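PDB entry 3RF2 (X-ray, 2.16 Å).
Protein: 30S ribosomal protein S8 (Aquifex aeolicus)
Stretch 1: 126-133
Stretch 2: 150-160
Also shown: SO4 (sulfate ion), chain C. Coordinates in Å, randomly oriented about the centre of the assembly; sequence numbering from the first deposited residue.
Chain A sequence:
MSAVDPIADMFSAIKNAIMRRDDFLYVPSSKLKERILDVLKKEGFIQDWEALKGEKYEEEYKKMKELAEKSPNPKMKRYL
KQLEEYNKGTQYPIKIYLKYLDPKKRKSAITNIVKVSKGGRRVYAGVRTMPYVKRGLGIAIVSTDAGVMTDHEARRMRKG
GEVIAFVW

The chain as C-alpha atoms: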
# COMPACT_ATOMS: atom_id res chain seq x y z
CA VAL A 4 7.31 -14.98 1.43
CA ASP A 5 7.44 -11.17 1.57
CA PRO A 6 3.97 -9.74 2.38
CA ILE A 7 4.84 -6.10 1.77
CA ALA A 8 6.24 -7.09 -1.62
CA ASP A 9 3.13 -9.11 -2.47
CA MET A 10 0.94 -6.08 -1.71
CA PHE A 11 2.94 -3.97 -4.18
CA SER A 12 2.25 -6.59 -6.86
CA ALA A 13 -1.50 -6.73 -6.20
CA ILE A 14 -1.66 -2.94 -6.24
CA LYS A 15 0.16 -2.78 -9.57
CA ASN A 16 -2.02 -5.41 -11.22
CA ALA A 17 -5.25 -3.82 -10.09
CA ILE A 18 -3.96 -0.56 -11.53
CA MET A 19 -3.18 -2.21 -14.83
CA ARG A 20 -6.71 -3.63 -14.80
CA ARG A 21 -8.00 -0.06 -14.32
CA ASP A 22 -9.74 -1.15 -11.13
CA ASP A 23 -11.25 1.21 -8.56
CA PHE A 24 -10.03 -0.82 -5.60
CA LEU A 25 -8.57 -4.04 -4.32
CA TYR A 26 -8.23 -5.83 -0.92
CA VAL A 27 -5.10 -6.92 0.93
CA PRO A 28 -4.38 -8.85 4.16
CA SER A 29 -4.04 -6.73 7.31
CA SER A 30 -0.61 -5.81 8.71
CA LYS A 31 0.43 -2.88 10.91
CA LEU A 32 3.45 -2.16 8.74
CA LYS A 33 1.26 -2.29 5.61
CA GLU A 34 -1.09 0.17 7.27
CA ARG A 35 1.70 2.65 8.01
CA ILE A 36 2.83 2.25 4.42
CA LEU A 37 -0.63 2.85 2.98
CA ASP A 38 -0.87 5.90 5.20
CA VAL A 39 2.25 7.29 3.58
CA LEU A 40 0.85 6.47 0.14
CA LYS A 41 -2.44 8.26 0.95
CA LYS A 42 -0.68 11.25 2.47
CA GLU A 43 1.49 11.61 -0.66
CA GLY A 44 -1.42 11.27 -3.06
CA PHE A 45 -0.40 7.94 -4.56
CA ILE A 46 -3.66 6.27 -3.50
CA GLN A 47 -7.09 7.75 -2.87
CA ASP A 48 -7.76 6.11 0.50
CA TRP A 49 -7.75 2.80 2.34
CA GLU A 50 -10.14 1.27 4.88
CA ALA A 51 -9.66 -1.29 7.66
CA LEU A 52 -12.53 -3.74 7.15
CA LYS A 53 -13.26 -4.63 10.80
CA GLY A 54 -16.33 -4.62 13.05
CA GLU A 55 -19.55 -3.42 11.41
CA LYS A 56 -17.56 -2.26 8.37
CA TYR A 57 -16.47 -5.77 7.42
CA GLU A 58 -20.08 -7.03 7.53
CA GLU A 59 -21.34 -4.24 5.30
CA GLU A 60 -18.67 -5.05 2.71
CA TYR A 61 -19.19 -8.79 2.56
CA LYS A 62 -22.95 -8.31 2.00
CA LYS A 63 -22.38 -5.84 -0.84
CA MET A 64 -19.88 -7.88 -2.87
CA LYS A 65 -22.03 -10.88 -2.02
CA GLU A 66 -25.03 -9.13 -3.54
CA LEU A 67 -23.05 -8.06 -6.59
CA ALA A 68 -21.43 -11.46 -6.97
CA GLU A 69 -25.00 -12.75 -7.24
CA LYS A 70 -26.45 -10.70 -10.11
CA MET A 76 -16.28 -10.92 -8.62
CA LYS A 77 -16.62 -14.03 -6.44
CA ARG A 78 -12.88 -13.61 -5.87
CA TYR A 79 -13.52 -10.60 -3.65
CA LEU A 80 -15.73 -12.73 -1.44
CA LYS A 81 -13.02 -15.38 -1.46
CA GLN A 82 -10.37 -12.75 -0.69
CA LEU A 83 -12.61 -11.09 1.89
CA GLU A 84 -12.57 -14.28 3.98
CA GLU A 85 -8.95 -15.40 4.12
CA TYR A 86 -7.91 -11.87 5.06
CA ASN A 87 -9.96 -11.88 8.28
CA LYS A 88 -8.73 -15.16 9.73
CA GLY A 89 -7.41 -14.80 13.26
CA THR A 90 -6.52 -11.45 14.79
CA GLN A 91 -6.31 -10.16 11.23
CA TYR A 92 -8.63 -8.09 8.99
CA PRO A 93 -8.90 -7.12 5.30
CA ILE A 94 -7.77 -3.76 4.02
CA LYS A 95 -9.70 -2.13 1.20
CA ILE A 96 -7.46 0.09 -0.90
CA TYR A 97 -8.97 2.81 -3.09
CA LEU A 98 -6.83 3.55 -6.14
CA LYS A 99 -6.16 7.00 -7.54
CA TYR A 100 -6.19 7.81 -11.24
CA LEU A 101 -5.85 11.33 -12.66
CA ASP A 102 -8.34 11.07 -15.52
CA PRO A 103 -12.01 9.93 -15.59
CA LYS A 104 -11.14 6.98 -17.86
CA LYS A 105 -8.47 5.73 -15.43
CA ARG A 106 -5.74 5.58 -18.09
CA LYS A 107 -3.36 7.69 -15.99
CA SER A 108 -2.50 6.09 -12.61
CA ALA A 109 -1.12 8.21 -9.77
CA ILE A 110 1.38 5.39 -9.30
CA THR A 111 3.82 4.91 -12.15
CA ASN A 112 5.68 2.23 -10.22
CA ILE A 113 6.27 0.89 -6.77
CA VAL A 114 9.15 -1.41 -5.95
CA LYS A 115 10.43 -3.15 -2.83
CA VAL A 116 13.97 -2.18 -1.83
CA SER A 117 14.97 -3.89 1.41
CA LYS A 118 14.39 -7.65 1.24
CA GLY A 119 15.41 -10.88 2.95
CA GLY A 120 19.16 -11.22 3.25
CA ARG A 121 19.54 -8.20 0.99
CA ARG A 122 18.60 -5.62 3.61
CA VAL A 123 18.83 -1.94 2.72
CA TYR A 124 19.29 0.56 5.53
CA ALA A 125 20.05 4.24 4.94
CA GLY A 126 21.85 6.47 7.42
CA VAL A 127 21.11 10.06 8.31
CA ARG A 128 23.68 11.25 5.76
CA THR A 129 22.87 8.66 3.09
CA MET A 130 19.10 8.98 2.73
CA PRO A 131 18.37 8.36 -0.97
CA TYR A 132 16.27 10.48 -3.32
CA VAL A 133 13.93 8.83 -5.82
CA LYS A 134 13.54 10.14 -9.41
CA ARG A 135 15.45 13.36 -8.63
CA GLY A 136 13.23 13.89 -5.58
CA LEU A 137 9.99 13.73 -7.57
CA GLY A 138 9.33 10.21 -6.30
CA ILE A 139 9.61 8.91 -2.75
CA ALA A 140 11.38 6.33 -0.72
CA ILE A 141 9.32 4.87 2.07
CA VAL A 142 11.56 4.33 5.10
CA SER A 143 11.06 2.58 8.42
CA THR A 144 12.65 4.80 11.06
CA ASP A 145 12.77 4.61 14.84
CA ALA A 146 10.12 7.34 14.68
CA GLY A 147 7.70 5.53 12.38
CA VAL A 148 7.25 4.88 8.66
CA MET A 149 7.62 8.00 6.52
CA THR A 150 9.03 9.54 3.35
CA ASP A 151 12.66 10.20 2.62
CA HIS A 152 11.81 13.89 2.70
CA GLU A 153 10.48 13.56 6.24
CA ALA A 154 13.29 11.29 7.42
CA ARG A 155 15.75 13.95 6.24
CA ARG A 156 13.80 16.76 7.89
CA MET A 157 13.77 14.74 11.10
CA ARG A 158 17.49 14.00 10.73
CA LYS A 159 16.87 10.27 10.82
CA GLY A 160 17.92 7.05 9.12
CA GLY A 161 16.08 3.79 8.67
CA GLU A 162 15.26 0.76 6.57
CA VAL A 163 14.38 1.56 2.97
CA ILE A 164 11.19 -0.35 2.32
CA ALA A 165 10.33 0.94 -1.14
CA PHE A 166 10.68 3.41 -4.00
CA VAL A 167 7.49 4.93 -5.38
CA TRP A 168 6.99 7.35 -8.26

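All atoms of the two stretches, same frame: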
# COMPACT_ATOMS: atom_id res chain seq x y z
N GLY A 126 21.50 5.67 6.26
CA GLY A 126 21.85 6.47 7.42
C GLY A 126 21.34 7.89 7.28
O GLY A 126 20.82 8.29 6.24
N VAL A 127 21.50 8.66 8.34
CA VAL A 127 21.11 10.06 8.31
C VAL A 127 21.70 10.77 7.09
O VAL A 127 21.01 11.52 6.41
CB VAL A 127 21.60 10.78 9.56
CG1 VAL A 127 21.25 12.24 9.50
CG2 VAL A 127 20.98 10.13 10.79
N ARG A 128 22.97 10.52 6.80
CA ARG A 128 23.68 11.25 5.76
C ARG A 128 23.49 10.62 4.39
O ARG A 128 23.77 11.25 3.37
CB ARG A 128 25.17 11.33 6.09
CG ARG A 128 25.50 12.19 7.31
CD ARG A 128 26.97 12.08 7.68
NE ARG A 128 27.35 10.69 7.86
CZ ARG A 128 28.60 10.26 7.98
NH1 ARG A 128 29.62 11.11 7.94
NH2 ARG A 128 28.83 8.97 8.14
N THR A 129 23.01 9.38 4.35
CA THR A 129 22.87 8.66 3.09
C THR A 129 21.42 8.30 2.76
O THR A 129 21.15 7.21 2.27
CB THR A 129 23.72 7.38 3.07
OG1 THR A 129 23.36 6.55 4.18
CG2 THR A 129 25.21 7.72 3.16
N MET A 130 20.51 9.22 3.02
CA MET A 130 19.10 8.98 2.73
C MET A 130 18.85 9.28 1.26
O MET A 130 19.00 10.41 0.82
CB MET A 130 18.24 9.85 3.64
CG MET A 130 16.74 9.79 3.37
SD MET A 130 16.01 8.27 4.02
CE MET A 130 16.87 8.16 5.58
N PRO A 131 18.45 8.26 0.49
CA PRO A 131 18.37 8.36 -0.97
C PRO A 131 17.20 9.20 -1.45
O PRO A 131 16.17 9.27 -0.76
CB PRO A 131 18.16 6.90 -1.41
CG PRO A 131 17.43 6.30 -0.25
CD PRO A 131 17.95 6.97 0.99
N TYR A 132 17.36 9.83 -2.60
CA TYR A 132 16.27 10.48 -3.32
C TYR A 132 15.79 9.51 -4.39
O TYR A 132 16.56 8.65 -4.87
CB TYR A 132 16.74 11.78 -3.98
CG TYR A 132 16.97 12.92 -3.02
CD1 TYR A 132 16.06 13.95 -2.92
CD2 TYR A 132 18.10 12.96 -2.22
CE1 TYR A 132 16.25 14.99 -2.04
CE2 TYR A 132 18.30 14.01 -1.34
CZ TYR A 132 17.37 15.03 -1.26
OH TYR A 132 17.55 16.09 -0.39
N VAL A 133 14.53 9.66 -4.78
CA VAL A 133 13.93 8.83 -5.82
C VAL A 133 13.49 9.71 -6.99
O VAL A 133 12.82 10.73 -6.79
CB VAL A 133 12.75 8.06 -5.23
CG1 VAL A 133 12.10 7.18 -6.28
CG2 VAL A 133 13.22 7.21 -4.07
N THR A 150 8.33 9.32 4.60
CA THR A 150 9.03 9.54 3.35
C THR A 150 10.49 9.85 3.60
O THR A 150 10.91 10.10 4.73
CB THR A 150 8.41 10.66 2.49
OG1 THR A 150 8.49 11.90 3.19
CG2 THR A 150 6.96 10.35 2.20
N ASP A 151 11.27 9.81 2.53
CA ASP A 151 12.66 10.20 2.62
C ASP A 151 12.71 11.67 3.00
O ASP A 151 13.48 12.06 3.87
CB ASP A 151 13.40 9.93 1.30
CG ASP A 151 12.69 10.56 0.10
OD1 ASP A 151 11.54 10.17 -0.19
OD2 ASP A 151 13.29 11.43 -0.55
N HIS A 152 11.86 12.47 2.38
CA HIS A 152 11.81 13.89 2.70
C HIS A 152 11.63 14.11 4.20
O HIS A 152 12.32 14.94 4.80
CB HIS A 152 10.71 14.60 1.91
CG HIS A 152 10.59 16.06 2.22
ND1 HIS A 152 9.82 16.55 3.25
CD2 HIS A 152 11.16 17.15 1.64
CE1 HIS A 152 9.91 17.86 3.30
NE2 HIS A 152 10.72 18.25 2.32
N GLU A 153 10.72 13.37 4.81
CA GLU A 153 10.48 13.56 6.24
C GLU A 153 11.63 13.01 7.08
O GLU A 153 12.04 13.64 8.06
CB GLU A 153 9.14 12.95 6.65
CG GLU A 153 7.96 13.67 6.01
CD GLU A 153 6.65 12.92 6.14
OE1 GLU A 153 6.65 11.67 6.16
OE2 GLU A 153 5.60 13.61 6.22
N ALA A 154 12.15 11.85 6.71
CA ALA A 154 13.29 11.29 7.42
C ALA A 154 14.42 12.31 7.44
O ALA A 154 15.03 12.54 8.49
CB ALA A 154 13.75 9.98 6.78
N ARG A 155 14.70 12.93 6.30
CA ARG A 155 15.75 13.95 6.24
C ARG A 155 15.43 15.11 7.17
O ARG A 155 16.28 15.53 7.97
CB ARG A 155 15.96 14.47 4.81
CG ARG A 155 16.95 13.64 3.98
CD ARG A 155 17.13 14.23 2.59
NE ARG A 155 17.15 13.18 1.59
CZ ARG A 155 16.12 12.85 0.82
NH1 ARG A 155 14.97 13.51 0.93
NH2 ARG A 155 16.24 11.86 -0.05
N ARG A 156 14.21 15.63 7.08
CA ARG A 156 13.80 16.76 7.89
C ARG A 156 13.99 16.43 9.36
O ARG A 156 14.42 17.27 10.15
CB ARG A 156 12.35 17.14 7.61
CG ARG A 156 11.87 18.37 8.37
CD ARG A 156 10.39 18.68 8.13
NE ARG A 156 9.50 17.93 9.02
CZ ARG A 156 8.67 16.97 8.62
NH1 ARG A 156 8.61 16.63 7.33
NH2 ARG A 156 7.90 16.36 9.50
N MET A 157 13.66 15.19 9.72
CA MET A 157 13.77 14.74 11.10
C MET A 157 15.19 14.26 11.45
O MET A 157 15.43 13.75 12.54
CB MET A 157 12.76 13.62 11.37
CG MET A 157 11.31 14.08 11.29
SD MET A 157 10.15 12.83 11.91
CE MET A 157 10.86 12.45 13.51
N ARG A 158 16.12 14.45 10.52
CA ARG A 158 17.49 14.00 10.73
C ARG A 158 17.52 12.56 11.21
O ARG A 158 18.10 12.25 12.25
CB ARG A 158 18.20 14.91 11.74
CG ARG A 158 18.89 16.12 11.12
CD ARG A 158 18.43 17.42 11.77
NE ARG A 158 18.42 17.32 13.22
CZ ARG A 158 17.55 17.94 14.01
NH1 ARG A 158 16.60 18.71 13.48
NH2 ARG A 158 17.61 17.78 15.32
N LYS A 159 16.90 11.67 10.45
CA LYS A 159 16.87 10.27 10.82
C LYS A 159 17.25 9.33 9.68
O LYS A 159 17.19 9.69 8.50
CB LYS A 159 15.50 9.90 11.40
CG LYS A 159 15.23 10.57 12.73
CD LYS A 159 14.04 9.96 13.46
CE LYS A 159 13.91 10.54 14.86
NZ LYS A 159 15.16 10.37 15.65
N GLY A 160 17.67 8.12 10.06
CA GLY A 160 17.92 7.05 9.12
C GLY A 160 16.88 5.96 9.30
O GLY A 160 15.93 6.12 10.06
S SO4 C . 25.33 7.23 7.58
O1 SO4 C . 25.25 8.60 8.10
O2 SO4 C . 24.93 6.27 8.61
O3 SO4 C . 26.68 6.92 7.14
O4 SO4 C . 24.44 7.09 6.44
O HOH W 1 18.21 12.14 7.08
O HOH W 2 12.89 11.67 -3.23

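The segment 126-133, which has no regular helix or strand, lies across the short helix 151-156 and the turn that follows it. The two backbones come closest at one end of the contact, where the CA atoms of G126 and G160 are 4.3 Å apart; further along, M130 CA lies 6.6 Å from D151 CA. Together the stretches bury 496 Å², and most of this area belongs to R155, M130 and V127.

R155 organises the polar part of the interface. Its CA-to-CB bond points sideways, but the long side chain carries the guanidinium back to the loop, where it is held between two side chains: M130 CG covers one face, and the ring of Y132 stacks on the opposite one. The guanidinium and the ring lie nearly parallel, with planes at 13° and R155 CZ 3.3 Å from the Y132 centroid, so the cation sits over the electron-rich ring face. The edge of the group remains free for hydrogen bonding. R155 NH2 donates to M130 O at 3.2 Å, and R155 NE adds a weak bond to the same oxygen, M130 O, at 3.4 Å. P131 O is nearer still to R155 NH2, at 2.7 Å, but the angle is too poor for a hydrogen bond. Within the helix, D151 fixes the guanidinium one turn away through a salt bridge from R155 NH2 to D151 OD2 (3.0 Å), and R155 NH1 also donates to D151 OD2 (3.1 Å). The same carboxylate oxygen reaches the loop through a water, which donates to D151 OD2 and accepts from V133 N.

M130 supplies the apolar counterpart. Its CA-to-CB bond points toward the helix and the residue is buried, with M130 CG 3.9 Å from D151 CB and M130 CE 3.8 Å from A154 CB. The terminal methyl also reaches the turn beyond the helix, where M130 CE lies 3.3 Å from K159 O.

At the other end, V127 packs against backbone rather than side chains: V127 CG2 is 3.9 Å from both R158 O and G160 N. A water donates to V127 O and K159 O, joining the two stretches where no direct hydrogen bond links them. The close approach here depends on G160 having no side chain, since a CB would point toward the loop and lie only 3.1 Å from G126 CA and 3.2 Å from V127 N.

R128 and T129 turn away from the helix and instead bind a sulfate, probably from the crystallisation liquor, with R128 NE donating to SO4 O1 at 3.0 Å.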